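Local coordinates for carbonic anhydrase (Sordaria macrospora, PDB 4O1K) that catalyses the reversible hydration of carbon dioxide to bicarbonate as a tetrameric, zinc-dependent beta-carbonic anhydrase, at the interface of chains A and B. Sequence-based numbering; all coordinates share one arbitrary frame. Chains: chain A/B, Carbonic anhydrase.

The interface of chains A and B. Residues chain A 51, 67, 194, 203-204; chain B 21-22, 24-25.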
loop_
_atom_site.group_PDB
_atom_site.type_symbol
_atom_site.label_atom_id
_atom_site.label_comp_id
_atom_site.label_asym_id
_atom_site.label_seq_id
_atom_site.Cartn_x
_atom_site.Cartn_y
_atom_site.Cartn_z
ATOM N N TYR A 51 14.622 12.340 17.142
ATOM C CA TYR A 51 13.157 12.211 17.009
ATOM C C TYR A 51 12.746 11.704 15.653
ATOM O O TYR A 51 13.320 12.123 14.641
ATOM C CB TYR A 51 12.502 13.595 17.120
ATOM C CG TYR A 51 12.466 14.193 18.512
ATOM C CD1 TYR A 51 11.315 14.108 19.286
ATOM C CD2 TYR A 51 13.562 14.872 19.033
ATOM C CE1 TYR A 51 11.268 14.655 20.547
ATOM C CE2 TYR A 51 13.515 15.428 20.285
ATOM C CZ TYR A 51 12.366 15.312 21.033
ATOM O OH TYR A 51 12.321 15.864 22.288
ATOM N N THR A 67 8.753 23.363 17.927
ATOM C CA THR A 67 9.404 22.685 19.048
ATOM C C THR A 67 10.730 23.288 19.458
ATOM O O THR A 67 11.220 22.997 20.552
ATOM C CB THR A 67 9.676 21.226 18.709
ATOM O OG1 THR A 67 10.478 21.167 17.516
ATOM C CG2 THR A 67 8.372 20.511 18.488
ATOM N N TRP A 194 0.931 14.409 20.760
ATOM C CA TRP A 194 0.794 15.842 21.024
ATOM C C TRP A 194 -0.187 16.432 20.036
ATOM O O TRP A 194 -0.521 15.797 19.016
ATOM C CB TRP A 194 2.149 16.528 20.872
ATOM C CG TRP A 194 3.236 16.094 21.853
ATOM C CD1 TRP A 194 3.077 15.407 23.034
ATOM C CD2 TRP A 194 4.650 16.330 21.715
ATOM N NE1 TRP A 194 4.318 15.220 23.642
ATOM C CE2 TRP A 194 5.292 15.767 22.844
ATOM C CE3 TRP A 194 5.439 16.963 20.741
ATOM C CZ2 TRP A 194 6.689 15.832 23.030
ATOM C CZ3 TRP A 194 6.828 17.021 20.928
ATOM C CH2 TRP A 194 7.433 16.450 22.055
ATOM N N LEU A 203 1.830 23.811 21.903
ATOM C CA LEU A 203 1.799 22.354 21.786
ATOM C C LEU A 203 1.179 21.853 23.053
ATOM O O LEU A 203 1.476 22.365 24.141
ATOM C CB LEU A 203 3.200 21.769 21.724
ATOM C CG LEU A 203 3.866 21.253 20.470
ATOM C CD1 LEU A 203 5.082 20.427 20.879
ATOM C CD2 LEU A 203 2.917 20.443 19.614
ATOM N N LYS A 204 0.332 20.836 22.942
ATOM C CA LYS A 204 -0.274 20.254 24.128
ATOM C C LYS A 204 0.077 18.782 24.153
ATOM O O LYS A 204 0.072 18.132 23.116
ATOM C CB LYS A 204 -1.788 20.444 24.066
ATOM C CG LYS A 204 -2.598 19.662 25.094
ATOM C CD LYS A 204 -4.098 19.978 24.935
ATOM C CE LYS A 204 -4.988 18.772 25.239
ATOM N NZ LYS A 204 -4.750 18.139 26.581
ATOM N N VAL B 21 11.052 20.616 25.383
ATOM C CA VAL B 21 10.408 20.934 24.113
ATOM C C VAL B 21 9.190 21.851 24.319
ATOM O O VAL B 21 8.883 22.692 23.461
ATOM C CB VAL B 21 10.015 19.649 23.350
ATOM C CG1 VAL B 21 9.259 19.973 22.078
ATOM C CG2 VAL B 21 11.258 18.839 23.034
ATOM N N PHE B 22 8.513 21.716 25.460
ATOM C CA PHE B 22 7.348 22.551 25.715
ATOM C C PHE B 22 7.722 23.990 26.096
ATOM O O PHE B 22 7.022 24.940 25.728
ATOM C CB PHE B 22 6.401 21.884 26.720
ATOM C CG PHE B 22 5.613 20.742 26.115
ATOM C CD1 PHE B 22 4.389 20.980 25.508
ATOM C CD2 PHE B 22 6.118 19.445 26.120
ATOM C CE1 PHE B 22 3.668 19.941 24.920
ATOM C CE2 PHE B 22 5.403 18.392 25.543
ATOM C CZ PHE B 22 4.182 18.644 24.936
ATOM N N ASN B 24 10.487 25.466 24.985
ATOM C CA ASN B 24 10.944 26.052 23.729
ATOM C C ASN B 24 9.773 26.420 22.806
ATOM O O ASN B 24 9.868 27.368 22.015
ATOM C CB ASN B 24 11.919 25.110 23.023
ATOM C CG ASN B 24 13.300 25.136 23.646
ATOM O OD1 ASN B 24 13.630 26.048 24.400
ATOM N ND2 ASN B 24 14.119 24.143 23.320
ATOM N N ASN B 25 8.677 25.668 22.914
ATOM C CA ASN B 25 7.447 25.989 22.188
ATOM C C ASN B 25 6.796 27.298 22.655
ATOM O O ASN B 25 6.411 28.128 21.829
ATOM C CB ASN B 25 6.435 24.848 22.282
ATOM C CG ASN B 25 5.044 25.268 21.820
ATOM O OD1 ASN B 25 4.107 25.377 22.626
ATOM N ND2 ASN B 25 4.914 25.545 20.527
#
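Helix 16-35 of chain B packs against strands 51-56, 190-197 and 202-205 and the end of helix 63-67 of chain A, forming part of a two-fold symmetric subunit interface in this tetrameric beta-carbonic anhydrase. B:Phe22 buries 62 Å², more than any other residue of the patch, with B:Val21 (48 Å²) and A:Leu203 (46 Å²) next. With CG anti to its carbonyl carbon (chi1 -75°), the B:Phe22 ring goes tip-first into the face of A:Trp194: CZ stands 3.6 Å above the indole plane, displaced toward its rim. The planes meet at 71°, which makes this an edge-to-face contact, and B:Phe22 CZ comes within 3.7 Å of both A:Trp194 NE1 and A:Trp194 CE2. The adjoining CD1-CE1 edge of B:Phe22 runs along strand 202-205, where B:Phe22 CE1 is 3.7 Å from A:Leu203 CB and the A:Leu203 carbonyl oxygen lies in the ring plane, so neighbouring parts of the rim meet the indole and the strand. An alanine in place of A:Trp194 would remove the aromatic face that B:Phe22 CZ meets and the rim beside B:Val21 CG1, and would probably weaken the packing of the helix here.

The two methyls of B:Val21 diverge. B:Val21 CG1, anti to the backbone N, lies alongside A:Thr67, 3.6 Å from A:Thr67 CB, and reaches the far rim of the indole, 4.0 Å from A:Trp194 CH2. CG2 instead meets the phenol oxygen of A:Tyr51 tip to tip.

One turn further along the helix, B:Asn25 adds a hydrogen bond to the A:Leu203 backbone. The amide oxygen B:Asn25 OD1 accepts it, nearly straight (164° at H), from A:Leu203 N at 2.9 Å, the donor standing above the carbonyl plane.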